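Local coordinates for protein PKS (Streptomyces sp. CNQ431, PDB 5YDA) that supplies acyl extender units to polyketide chain building, as the broadly selective acyltransferase domain of the splenocin synthase SpnD, at residues Q122-G127 against E162-G167; P150-D155 against G167-F172; L201-A206 against V342-D347; L219-E224 against L313-L318; V259-A264 against A383-D388. All coordinates share one frame; numbering follows the deposited sequence.

In the fold
All five contacts lie in the acyltransferase domain. Interactions 1 and 2 alternate along the chain, share Gly167 and have centres about 11 Å apart. Both close before interaction 3 opens. Interaction 4 is nested inside the loop closed by interaction 3, and the two touch, with centres about 10 Å apart. Interaction 2 touches interaction 4. Interactions 1 to 4 form a connected region of helices and their loops. Interaction 5, whose segments alternate with those of 3 and 4, has its centre about 22 Å from that of interaction 3. It joins the four-stranded antiparallel sheet to helix 378-387, which also packs on strand 369-372 of the mixed sheet. Small and large subdomains meet here, as in related acyltransferases.

Interaction 1: residues Q122-G127 against E162-G167; sequences QYVGMG and EEVEPG
Glu162 meets Val124 through its backbone. The carbonyl O of Glu162 lies 3.5 Å from CG1 of Val124, a van der Waals contact, while the Glu162 side chain starts off in the other direction. Glu163 continues the contact with its peptide nitrogen, 3.8 Å from the same Val124 CG1. Its side chain also leaves the interface. The valine methyl therefore rests on the peptide between the two glutamates. At Val164 a side chain takes over. CG1 of Val164 packs 3.5 Å from CG2 of Val124, and the two side chains pass each other in opposite directions. In Val124, CG1 is anti to the backbone N (chi1 -176°), which sends its two methyls to separate partners, the 162-163 peptide and Val164.

Gly167 has no direct contact and is reached through water. Its N donates to water 1 over 2.9 Å, and the same water accepts from Gln122 NE2 at 3.0 Å. The other end of that amide is held too, since Gln122 OE1 is bonded to Gly120 N. Both ends of the amide thus have a partner, which should limit its rotation.

Val124 is itself part of a type II turn from Tyr123 to Met126. Met126 CB sits 3.4 Å above one face of the Tyr123 ring, toward its rim. A backbone bond links Gly125 to Leu160. Gln122 lies in the loop between strand 112-116 and helix 128-133. The sequence ending at Gln122, GGGTQ, probably corresponds to the acyltransferase GQGxQ motif, with glycine in place of its first glutamine; in relatives it lies beside the active site.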
# COMPACT_ATOMS: atom_id res chain seq x y z
N GLN A 122 -1.01 -10.62 -0.27
CA GLN A 122 -0.66 -11.09 1.06
C GLN A 122 0.11 -12.40 0.98
O GLN A 122 -0.05 -13.18 0.04
CB GLN A 122 -1.92 -11.28 1.92
CG GLN A 122 -2.82 -12.43 1.49
CD GLN A 122 -3.76 -12.05 0.34
OE1 GLN A 122 -3.72 -10.93 -0.17
NE2 GLN A 122 -4.60 -12.99 -0.08
N TYR A 123 0.96 -12.64 1.98
CA TYR A 123 1.67 -13.91 2.11
C TYR A 123 2.12 -14.10 3.55
O TYR A 123 2.27 -13.14 4.32
CB TYR A 123 2.87 -13.99 1.16
CG TYR A 123 3.85 -12.84 1.28
CD1 TYR A 123 4.98 -12.93 2.10
CD2 TYR A 123 3.65 -11.66 0.57
CE1 TYR A 123 5.90 -11.88 2.19
CE2 TYR A 123 4.56 -10.60 0.65
CZ TYR A 123 5.69 -10.72 1.46
OH TYR A 123 6.58 -9.67 1.55
N VAL A 124 2.37 -15.36 3.90
CA VAL A 124 2.95 -15.69 5.19
C VAL A 124 4.37 -15.17 5.26
O VAL A 124 5.18 -15.40 4.35
CB VAL A 124 2.90 -17.21 5.40
CG1 VAL A 124 3.42 -17.58 6.78
CG2 VAL A 124 1.48 -17.71 5.18
N GLY A 125 4.70 -14.48 6.35
CA GLY A 125 6.01 -13.89 6.53
C GLY A 125 6.12 -12.43 6.18
O GLY A 125 7.18 -11.83 6.42
N MET A 126 5.07 -11.82 5.62
CA MET A 126 5.17 -10.42 5.21
C MET A 126 5.34 -9.55 6.45
O MET A 126 4.70 -9.77 7.48
CB MET A 126 3.94 -9.99 4.42
CG MET A 126 2.62 -10.08 5.18
SD MET A 126 1.21 -9.72 4.11
CE MET A 126 -0.14 -10.18 5.20
N GLY A 127 6.26 -8.60 6.35
CA GLY A 127 6.58 -7.73 7.47
C GLY A 127 7.32 -8.36 8.63
O GLY A 127 7.59 -7.66 9.62
N GLU A 162 3.69 -17.61 10.53
CA GLU A 162 3.95 -19.04 10.58
C GLU A 162 3.20 -19.83 9.51
O GLU A 162 3.84 -20.47 8.68
CB GLU A 162 3.61 -19.56 11.99
CG GLU A 162 4.26 -18.74 13.09
CD GLU A 162 3.83 -19.18 14.48
OE1 GLU A 162 3.48 -20.36 14.65
OE2 GLU A 162 3.83 -18.33 15.40
N GLU A 163 1.87 -19.81 9.50
CA GLU A 163 1.12 -20.53 8.48
C GLU A 163 -0.29 -19.97 8.44
O GLU A 163 -0.79 -19.43 9.43
CB GLU A 163 1.09 -22.04 8.76
CG GLU A 163 0.55 -22.38 10.15
CD GLU A 163 0.18 -23.85 10.35
OE1 GLU A 163 0.94 -24.74 9.89
OE2 GLU A 163 -0.88 -24.13 10.96
N VAL A 164 -0.94 -20.10 7.28
CA VAL A 164 -2.33 -19.67 7.14
C VAL A 164 -2.95 -20.39 5.96
O VAL A 164 -2.30 -20.65 4.94
CB VAL A 164 -2.44 -18.13 7.00
CG1 VAL A 164 -1.96 -17.66 5.64
CG2 VAL A 164 -3.86 -17.66 7.23
N GLU A 165 -4.23 -20.60 6.04
CA GLU A 165 -4.95 -21.17 4.97
C GLU A 165 -5.19 -20.02 4.00
O GLU A 165 -5.64 -18.99 4.38
CB GLU A 165 -6.21 -21.80 5.51
CG GLU A 165 -7.44 -21.61 4.69
CD GLU A 165 -7.94 -22.89 4.10
OE1 GLU A 165 -7.37 -23.34 3.09
OE2 GLU A 165 -8.91 -23.45 4.66
N PRO A 166 -4.81 -20.24 2.69
CA PRO A 166 -5.02 -19.12 1.76
C PRO A 166 -6.44 -18.63 1.61
O PRO A 166 -7.34 -19.41 1.67
CB PRO A 166 -4.53 -19.67 0.43
CG PRO A 166 -3.53 -20.65 0.77
CD PRO A 166 -4.16 -21.37 1.88
N GLY A 167 -6.63 -17.34 1.41
CA GLY A 167 -7.97 -16.79 1.33
C GLY A 167 -8.87 -16.95 2.56
O GLY A 167 -10.08 -16.74 2.45
O HOH W 1 -4.23 -15.80 0.94

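Interaction 2: residues P150-D155 against G167-F172; sequences PALGSD and GSTAAF
Leu152, in the last turn of helix 135-152, faces Ala170, in the first turn of helix 169-188, with their CA atoms 7.0 Å apart. The C-terminal end of one helix thus packs against a capped N-terminal end of another. This is surface packing between two helices of the acyltransferase domain, and it is apolar across the gap.

Leu152 does the reaching. Its CG is anti to the backbone N (chi1 -159°), and this carries the two methyls out to the second helix. CD1 lies 3.8 Å from CG2 of Thr169, the two side chains sliding past each other in opposite directions. CD1 is also 4.2 Å from the backbone N of Ala170. The other methyl, CD2, is 4.5 Å from Ala170 CB, a looser contact. The Thr169 methyl is used twice, because Thr169 CG2 also packs against the carbonyl O of Ala223 on helix 215-231.

Beyond Leu152 the first helix gives way to loop at Gly153, whose phi is positive. Asp155 then caps the next helix, and its OD1 forms salt bridges with Arg149 and Arg157.

The start of helix 169-188 is fixed by Ser168 at the N-cap. Its hydroxyl also bonds to Glu165 O, so the serine ties the incoming loop to the helix. The capping bond itself runs from Ala171 N to Ser168 OG, 3.1 Å long with an angle of 153° at the hydrogen.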
# COMPACT_ATOMS: atom_id res chain seq x y z
N PRO A 150 -11.01 -12.39 19.97
CA PRO A 150 -12.40 -12.87 20.10
C PRO A 150 -13.14 -12.97 18.78
O PRO A 150 -13.93 -13.90 18.59
CB PRO A 150 -13.05 -11.86 21.05
CG PRO A 150 -12.14 -10.68 21.08
CD PRO A 150 -10.77 -11.18 20.79
N ALA A 151 -12.91 -12.03 17.85
CA ALA A 151 -13.59 -12.09 16.56
C ALA A 151 -12.93 -13.09 15.62
O ALA A 151 -13.61 -13.77 14.85
CB ALA A 151 -13.61 -10.71 15.91
N LEU A 152 -11.60 -13.18 15.66
CA LEU A 152 -10.91 -14.06 14.73
C LEU A 152 -10.97 -15.51 15.19
O LEU A 152 -11.12 -16.41 14.36
CB LEU A 152 -9.47 -13.62 14.58
CG LEU A 152 -8.75 -14.10 13.33
CD1 LEU A 152 -9.65 -13.82 12.12
CD2 LEU A 152 -7.43 -13.35 13.24
N GLY A 153 -10.86 -15.75 16.50
CA GLY A 153 -10.76 -17.09 17.02
C GLY A 153 -9.35 -17.62 17.14
O GLY A 153 -9.16 -18.78 17.51
N SER A 154 -8.34 -16.80 16.84
CA SER A 154 -6.95 -17.24 16.90
C SER A 154 -6.08 -16.01 17.05
O SER A 154 -6.57 -14.87 17.03
CB SER A 154 -6.55 -18.04 15.65
OG SER A 154 -6.74 -17.28 14.47
N ASP A 155 -4.79 -16.25 17.21
CA ASP A 155 -3.79 -15.19 17.31
C ASP A 155 -3.34 -14.87 15.89
O ASP A 155 -2.76 -15.71 15.21
CB ASP A 155 -2.62 -15.64 18.18
CG ASP A 155 -1.64 -14.51 18.49
OD1 ASP A 155 -1.12 -14.46 19.63
OD2 ASP A 155 -1.39 -13.66 17.61
N GLY A 167 -6.63 -17.34 1.41
CA GLY A 167 -7.97 -16.79 1.33
C GLY A 167 -8.87 -16.95 2.56
O GLY A 167 -10.08 -16.74 2.45
N SER A 168 -8.33 -17.31 3.71
CA SER A 168 -9.13 -17.38 4.93
C SER A 168 -9.34 -15.99 5.53
O SER A 168 -8.68 -15.02 5.16
CB SER A 168 -8.46 -18.28 5.96
OG SER A 168 -7.25 -17.66 6.39
N THR A 169 -10.27 -15.91 6.49
CA THR A 169 -10.44 -14.66 7.23
C THR A 169 -9.11 -14.17 7.79
O THR A 169 -8.78 -12.98 7.68
CB THR A 169 -11.46 -14.87 8.36
OG1 THR A 169 -12.65 -15.49 7.84
CG2 THR A 169 -11.84 -13.54 9.01
N ALA A 170 -8.32 -15.08 8.36
CA ALA A 170 -7.04 -14.70 8.94
C ALA A 170 -6.07 -14.18 7.88
O ALA A 170 -5.29 -13.25 8.14
CB ALA A 170 -6.43 -15.90 9.67
N ALA A 171 -6.08 -14.79 6.68
CA ALA A 171 -5.16 -14.36 5.64
C ALA A 171 -5.42 -12.91 5.27
O ALA A 171 -4.47 -12.13 5.07
CB ALA A 171 -5.28 -15.26 4.40
N PHE A 172 -6.69 -12.51 5.17
CA PHE A 172 -6.97 -11.15 4.76
C PHE A 172 -6.80 -10.18 5.93
O PHE A 172 -6.32 -9.06 5.72
CB PHE A 172 -8.36 -11.05 4.15
CG PHE A 172 -8.46 -11.69 2.81
CD1 PHE A 172 -7.76 -11.17 1.72
CD2 PHE A 172 -9.22 -12.84 2.62
CE1 PHE A 172 -7.83 -11.77 0.47
CE2 PHE A 172 -9.30 -13.44 1.38
CZ PHE A 172 -8.61 -12.91 0.30

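Interaction 3: residues L201-A206 against V342-D347; sequences LGEYTA and VGHWVD
Tyr204 and Trp345 share the same first torsion, with CG anti to the carbonyl carbon and beside the backbone N (chi1 -76° in each). From roughly antiparallel helix segments (146°) whose axes approach to 12.4 Å, this lets the two rings reach across and meet. Glu203 has its CG anti to the backbone N and an extended chain, which carries the carboxylate across the indole, its plane steeply inclined to that of the ring.

The indole comes in over one face of the tyrosine ring. Trp345 CZ3 lies 3.9 Å above the plane of the Tyr204 ring, over its centre. The planes are inclined at 49°, so the pair is neither a stack nor a T-shaped contact. The Tyr204 OH is buried here and has no polar partner in the model.

Glu203 touches the CH2 corner of the indole with two atoms. Its carbonyl O lies at the ring edge, 3.9 Å from Trp345 CH2. Its CG is 4.0 Å from the same carbon. The carboxylate does not touch His344 directly. Water 2 bridges them, donating to Glu203 OE1 at 2.7 Å and lying 2.9 Å from His344 NE2 in the imidazole plane. This water also sits above one face of the indole. Glu203 OE2 accepts from Asn328 N, and Trp345 NE1 is bonded to Ala339 O.

Helix 201-210 follows Ser200, the probable nucleophile of a GxSxG elbow. Strand 325-327 packs against Glu203, His344 and Trp345. Helices 169-188 and 215-231 also pack on Tyr204, and helix 306-313 touches both aromatic side chains.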
# COMPACT_ATOMS: atom_id res chain seq x y z
N LEU A 201 -11.04 -3.52 0.54
CA LEU A 201 -10.52 -3.72 1.89
C LEU A 201 -9.62 -2.56 2.31
O LEU A 201 -9.70 -2.08 3.45
CB LEU A 201 -9.79 -5.06 1.94
CG LEU A 201 -9.26 -5.76 3.20
CD1 LEU A 201 -7.86 -5.32 3.54
CD2 LEU A 201 -10.18 -5.44 4.33
N GLY A 202 -8.79 -2.06 1.40
CA GLY A 202 -7.88 -0.97 1.72
C GLY A 202 -8.57 0.33 2.09
O GLY A 202 -7.95 1.18 2.74
N GLU A 203 -9.83 0.51 1.68
CA GLU A 203 -10.55 1.71 2.09
C GLU A 203 -10.85 1.70 3.58
O GLU A 203 -10.90 2.77 4.21
CB GLU A 203 -11.85 1.87 1.28
CG GLU A 203 -12.54 3.22 1.56
CD GLU A 203 -13.39 3.73 0.40
OE1 GLU A 203 -14.51 4.25 0.67
OE2 GLU A 203 -12.94 3.61 -0.77
N TYR A 204 -11.04 0.52 4.16
CA TYR A 204 -11.14 0.43 5.61
C TYR A 204 -9.85 0.86 6.27
O TYR A 204 -9.86 1.63 7.25
CB TYR A 204 -11.53 -0.99 6.04
CG TYR A 204 -12.99 -1.25 5.79
CD1 TYR A 204 -13.93 -1.06 6.80
CD2 TYR A 204 -13.45 -1.59 4.52
CE1 TYR A 204 -15.28 -1.26 6.57
CE2 TYR A 204 -14.80 -1.80 4.28
CZ TYR A 204 -15.71 -1.63 5.31
OH TYR A 204 -17.07 -1.83 5.10
N THR A 205 -8.71 0.39 5.75
CA THR A 205 -7.44 0.82 6.33
C THR A 205 -7.30 2.32 6.21
O THR A 205 -6.83 2.98 7.15
CB THR A 205 -6.26 0.13 5.63
OG1 THR A 205 -6.59 -1.24 5.35
CG2 THR A 205 -5.01 0.17 6.52
N ALA A 206 -7.68 2.87 5.06
CA ALA A 206 -7.63 4.31 4.85
C ALA A 206 -8.53 5.03 5.84
O ALA A 206 -8.15 6.07 6.40
CB ALA A 206 -8.05 4.65 3.41
N VAL A 342 -23.59 5.02 7.51
CA VAL A 342 -23.56 3.56 7.39
C VAL A 342 -23.98 3.13 5.99
O VAL A 342 -23.42 2.18 5.42
CB VAL A 342 -24.44 2.90 8.47
CG1 VAL A 342 -24.79 1.46 8.08
CG2 VAL A 342 -23.74 2.89 9.82
N GLY A 343 -25.00 3.79 5.43
CA GLY A 343 -25.49 3.41 4.11
C GLY A 343 -24.43 3.60 3.03
O GLY A 343 -24.36 2.81 2.08
N HIS A 344 -23.60 4.64 3.16
CA HIS A 344 -22.49 4.82 2.23
C HIS A 344 -21.53 3.63 2.31
O HIS A 344 -21.14 3.05 1.29
CB HIS A 344 -21.76 6.13 2.54
CG HIS A 344 -20.42 6.27 1.89
ND1 HIS A 344 -20.27 6.60 0.56
CD2 HIS A 344 -19.17 6.13 2.39
CE1 HIS A 344 -18.98 6.66 0.27
NE2 HIS A 344 -18.29 6.38 1.37
N TRP A 345 -21.18 3.21 3.53
CA TRP A 345 -20.28 2.08 3.68
C TRP A 345 -20.91 0.79 3.17
O TRP A 345 -20.20 -0.06 2.62
CB TRP A 345 -19.84 1.95 5.14
CG TRP A 345 -18.80 2.98 5.48
CD1 TRP A 345 -19.00 4.17 6.11
CD2 TRP A 345 -17.41 2.92 5.16
NE1 TRP A 345 -17.81 4.85 6.22
CE2 TRP A 345 -16.82 4.10 5.65
CE3 TRP A 345 -16.59 1.97 4.54
CZ2 TRP A 345 -15.47 4.37 5.53
CZ3 TRP A 345 -15.25 2.24 4.41
CH2 TRP A 345 -14.70 3.43 4.90
N VAL A 346 -22.23 0.65 3.30
CA VAL A 346 -22.93 -0.47 2.66
C VAL A 346 -22.77 -0.38 1.15
O VAL A 346 -22.43 -1.36 0.48
CB VAL A 346 -24.41 -0.50 3.08
CG1 VAL A 346 -25.18 -1.55 2.26
CG2 VAL A 346 -24.55 -0.80 4.57
N ASP A 347 -23.03 0.80 0.58
CA ASP A 347 -22.85 1.00 -0.86
C ASP A 347 -21.42 0.69 -1.29
O ASP A 347 -21.20 0.13 -2.37
CB ASP A 347 -23.18 2.45 -1.25
CG ASP A 347 -24.67 2.73 -1.23
OD1 ASP A 347 -25.47 1.77 -1.29
OD2 ASP A 347 -25.03 3.92 -1.15
O HOH W 2 -15.88 5.45 2.62

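Interaction 4: residues L219-E224 against L313-L318; sequences LPVVAE and LRTLTL
Val221 projects from helix 215-231 toward the end of helix 306-313 and the turn that begins there, and it meets three side chains, each at a different inclination. Leu313 crosses it at about a right angle. The leucine starts off away from the helix, but its CD2 turns back to within 4.1 Å of Val221 CG1. Thr315 runs past the valine in the opposite direction, with OG1 3.5 Å from Val221 CG2. Leu316 lies aslant. Its CD2 packs 3.6 Å from Val221 CG2 and 4.2 Å from Val221 CB, so this branch lies against the flank of the valine.

The two methyls of Val221 divide the work. CG1 is anti to the backbone N (chi1 171°) and serves Leu313. CG2 touches both Thr315 and Leu316. No hydrogen bond spans the two segments. The hydroxyl of Thr315 is bonded to His312 O, so it can lie against a methyl with its polar need met.

A type I turn from Leu313 to Leu316 presents the three partners together. It is closed by a bond from Leu316 N to Leu313 O of 3.2 Å. The helix is kinked near Pro220, which has no N-H to give to the turn before.

The turn leads on toward strand 325-327, and Thr317 N bonds back to Glu217 on helix 215-231. Leu313 also packs on helices 201-210 and 342-350. Leu219 and Val222 point to other neighbours: Leu219 meets helices 135-152 and 169-188, and Val222 meets helices 169-188 and 201-210.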
# COMPACT_ATOMS: atom_id res chain seq x y z
N LEU A 219 -11.41 -3.53 13.43
CA LEU A 219 -10.87 -4.88 13.31
C LEU A 219 -11.93 -5.99 13.27
O LEU A 219 -11.96 -6.75 12.30
CB LEU A 219 -9.85 -5.11 14.42
CG LEU A 219 -8.47 -4.44 14.26
CD1 LEU A 219 -7.72 -4.48 15.58
CD2 LEU A 219 -7.66 -5.15 13.16
N PRO A 220 -12.83 -6.11 14.26
CA PRO A 220 -13.82 -7.20 14.14
C PRO A 220 -14.81 -6.99 13.00
O PRO A 220 -15.30 -7.98 12.44
CB PRO A 220 -14.53 -7.20 15.52
CG PRO A 220 -14.28 -5.84 16.09
CD PRO A 220 -13.02 -5.30 15.48
N VAL A 221 -15.10 -5.75 12.62
CA VAL A 221 -16.07 -5.50 11.55
C VAL A 221 -15.49 -5.91 10.20
O VAL A 221 -16.16 -6.59 9.40
CB VAL A 221 -16.50 -4.02 11.54
CG1 VAL A 221 -17.32 -3.72 10.29
CG2 VAL A 221 -17.30 -3.69 12.80
N VAL A 222 -14.25 -5.50 9.92
CA VAL A 222 -13.56 -5.98 8.72
C VAL A 222 -13.52 -7.50 8.70
O VAL A 222 -13.73 -8.12 7.65
CB VAL A 222 -12.15 -5.36 8.66
CG1 VAL A 222 -11.34 -5.99 7.52
CG2 VAL A 222 -12.24 -3.85 8.49
N ALA A 223 -13.27 -8.13 9.85
CA ALA A 223 -13.26 -9.59 9.89
C ALA A 223 -14.60 -10.18 9.47
O ALA A 223 -14.65 -11.13 8.68
CB ALA A 223 -12.86 -10.09 11.28
N GLU A 224 -15.71 -9.63 9.98
CA GLU A 224 -17.02 -10.16 9.59
C GLU A 224 -17.37 -9.78 8.16
O GLU A 224 -18.10 -10.50 7.48
CB GLU A 224 -18.12 -9.69 10.55
CG GLU A 224 -17.87 -9.97 12.06
CD GLU A 224 -17.64 -11.46 12.40
OE1 GLU A 224 -17.10 -11.74 13.51
OE2 GLU A 224 -18.01 -12.35 11.59
N LEU A 313 -21.70 -2.60 10.69
CA LEU A 313 -21.25 -1.23 10.47
C LEU A 313 -21.84 -0.29 11.52
O LEU A 313 -21.22 0.72 11.86
CB LEU A 313 -21.62 -0.77 9.06
CG LEU A 313 -20.76 -1.40 7.94
CD1 LEU A 313 -21.40 -1.09 6.59
CD2 LEU A 313 -19.30 -0.89 7.99
N ARG A 314 -23.02 -0.61 12.04
CA ARG A 314 -23.63 0.19 13.09
C ARG A 314 -22.88 0.13 14.42
O ARG A 314 -23.10 0.99 15.27
CB ARG A 314 -25.10 -0.23 13.28
CG ARG A 314 -26.04 0.39 12.24
CD ARG A 314 -27.51 0.18 12.55
NE ARG A 314 -27.94 -1.20 12.34
CZ ARG A 314 -28.40 -1.68 11.18
NH1 ARG A 314 -28.76 -2.95 11.09
NH2 ARG A 314 -28.47 -0.90 10.10
N THR A 315 -21.98 -0.83 14.62
CA THR A 315 -21.21 -0.85 15.86
C THR A 315 -20.06 0.17 15.87
O THR A 315 -19.42 0.32 16.91
CB THR A 315 -20.62 -2.24 16.12
OG1 THR A 315 -19.53 -2.49 15.23
CG2 THR A 315 -21.67 -3.31 15.93
N LEU A 316 -19.81 0.87 14.77
CA LEU A 316 -18.64 1.75 14.67
C LEU A 316 -18.98 3.19 15.02
O LEU A 316 -20.03 3.71 14.64
CB LEU A 316 -18.07 1.73 13.25
CG LEU A 316 -17.73 0.39 12.60
CD1 LEU A 316 -17.38 0.65 11.14
CD2 LEU A 316 -16.56 -0.25 13.33
N THR A 317 -18.05 3.86 15.70
CA THR A 317 -18.12 5.30 15.91
C THR A 317 -17.46 6.01 14.72
O THR A 317 -16.24 6.18 14.68
CB THR A 317 -17.44 5.68 17.22
OG1 THR A 317 -18.11 5.02 18.30
CG2 THR A 317 -17.49 7.19 17.43
N LEU A 318 -18.27 6.45 13.76
CA LEU A 318 -17.76 7.11 12.57
C LEU A 318 -17.59 8.61 12.80
O LEU A 318 -18.46 9.27 13.37
CB LEU A 318 -18.70 6.87 11.39
CG LEU A 318 -18.97 5.41 11.06
CD1 LEU A 318 -20.04 5.32 9.98
CD2 LEU A 318 -17.67 4.71 10.62

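Interaction 5: residues V259-A264 against A383-D388; sequences VNSPVA and ARARLD
Ser261 and Ala385 touch where the tip of a beta hairpin, strands 254-261 and 264-269, rests on helix 378-387. Followed outward, the serine meets the alanine with both atoms. Its CB is 3.9 Å from Ala385 CB. Its OG is 3.8 Å from the same methyl, a van der Waals contact. The hydroxyl has another use, since it accepts from Val263 N and so makes an ST turn. With chi1 at 85°, OG lies between the backbone N and the carbonyl carbon, where it meets Val263 N.

Pro262 comes next and packs along the helix backbone. Its CD lies 3.7 Å from Arg386 CA. The same CD is 4.0 Å from CD of Arg386, whose chain crosses the proline ring at about a right angle.

The strands are joined by a type I turn from Ser261 to Ala264, and a classic beta bulge overlaps it, Asn260 and Ser261 both facing Ala264. Asn260 OD1 is bonded to His199, next to the probable nucleophile Ser200, so the hairpin end lies close to the likely active site. At the bulge, Ala264 O accepts from both Asn260 N at 3.0 Å and Ser261 N at 3.2 Å.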
# COMPACT_ATOMS: atom_id res chain seq x y z
N VAL A 259 -13.16 -0.76 -11.60
CA VAL A 259 -12.51 -0.13 -12.74
C VAL A 259 -11.18 0.40 -12.24
O VAL A 259 -11.12 1.46 -11.59
CB VAL A 259 -13.37 0.97 -13.37
CG1 VAL A 259 -12.65 1.64 -14.54
CG2 VAL A 259 -14.70 0.38 -13.83
N ASN A 260 -10.10 -0.32 -12.53
CA ASN A 260 -8.82 -0.13 -11.85
C ASN A 260 -7.84 0.76 -12.60
O ASN A 260 -7.12 1.53 -11.95
CB ASN A 260 -8.19 -1.49 -11.57
CG ASN A 260 -8.94 -2.25 -10.49
OD1 ASN A 260 -9.69 -1.64 -9.72
ND2 ASN A 260 -8.78 -3.57 -10.44
N SER A 261 -7.78 0.67 -13.93
CA SER A 261 -6.90 1.49 -14.77
C SER A 261 -7.35 1.34 -16.22
O SER A 261 -8.20 0.49 -16.52
CB SER A 261 -5.43 1.08 -14.62
OG SER A 261 -5.13 0.01 -15.50
N PRO A 262 -6.81 2.14 -17.16
CA PRO A 262 -7.21 1.98 -18.57
C PRO A 262 -6.99 0.58 -19.15
O PRO A 262 -7.49 0.31 -20.24
CB PRO A 262 -6.33 3.01 -19.30
CG PRO A 262 -6.15 4.10 -18.29
CD PRO A 262 -6.00 3.36 -16.95
N VAL A 263 -6.28 -0.32 -18.46
CA VAL A 263 -6.07 -1.67 -18.98
C VAL A 263 -6.43 -2.72 -17.94
O VAL A 263 -5.88 -3.83 -17.96
CB VAL A 263 -4.61 -1.88 -19.44
CG1 VAL A 263 -4.28 -0.99 -20.66
CG2 VAL A 263 -3.63 -1.63 -18.28
N ALA A 264 -7.33 -2.40 -17.00
CA ALA A 264 -7.61 -3.35 -15.93
C ALA A 264 -8.98 -3.08 -15.32
O ALA A 264 -9.27 -1.96 -14.89
CB ALA A 264 -6.53 -3.29 -14.84
N ALA A 383 -1.79 3.09 -10.90
CA ALA A 383 -1.61 4.54 -10.89
C ALA A 383 -0.76 5.00 -12.07
O ALA A 383 -1.08 6.01 -12.71
CB ALA A 383 -0.99 4.99 -9.57
N ARG A 384 0.32 4.27 -12.37
CA ARG A 384 1.15 4.64 -13.51
C ARG A 384 0.36 4.55 -14.82
O ARG A 384 0.51 5.41 -15.69
CB ARG A 384 2.40 3.76 -13.57
CG ARG A 384 3.42 4.00 -12.45
CD ARG A 384 4.81 3.73 -12.96
NE ARG A 384 5.79 3.55 -11.89
CZ ARG A 384 6.07 2.40 -11.28
NH1 ARG A 384 7.00 2.39 -10.33
NH2 ARG A 384 5.44 1.25 -11.59
N ALA A 385 -0.47 3.52 -14.96
CA ALA A 385 -1.29 3.39 -16.16
C ALA A 385 -2.28 4.55 -16.29
O ALA A 385 -2.42 5.13 -17.36
CB ALA A 385 -2.03 2.05 -16.17
N ARG A 386 -2.96 4.90 -15.19
CA ARG A 386 -3.96 5.96 -15.26
C ARG A 386 -3.33 7.34 -15.41
O ARG A 386 -3.93 8.23 -16.02
CB ARG A 386 -4.85 5.93 -14.02
CG ARG A 386 -5.95 7.00 -14.02
CD ARG A 386 -6.84 6.90 -15.28
NE ARG A 386 -7.95 7.84 -15.23
CZ ARG A 386 -7.85 9.13 -15.53
NH1 ARG A 386 -6.68 9.65 -15.91
NH2 ARG A 386 -8.92 9.92 -15.45
N LEU A 387 -2.14 7.54 -14.85
CA LEU A 387 -1.52 8.86 -14.74
C LEU A 387 -0.43 9.08 -15.78
O LEU A 387 0.32 10.06 -15.69
CB LEU A 387 -0.94 9.06 -13.34
CG LEU A 387 -1.77 9.71 -12.24
CD1 LEU A 387 -3.24 9.69 -12.56
CD2 LEU A 387 -1.50 9.06 -10.90
N ASP A 388 -0.28 8.18 -16.74
CA ASP A 388 0.61 8.36 -17.88
C ASP A 388 0.18 9.62 -18.65
O ASP A 388 -1.02 9.83 -18.84
CB ASP A 388 0.52 7.12 -18.78
CG ASP A 388 1.55 7.10 -19.88
OD1 ASP A 388 1.29 7.70 -20.95
OD2 ASP A 388 2.61 6.45 -19.67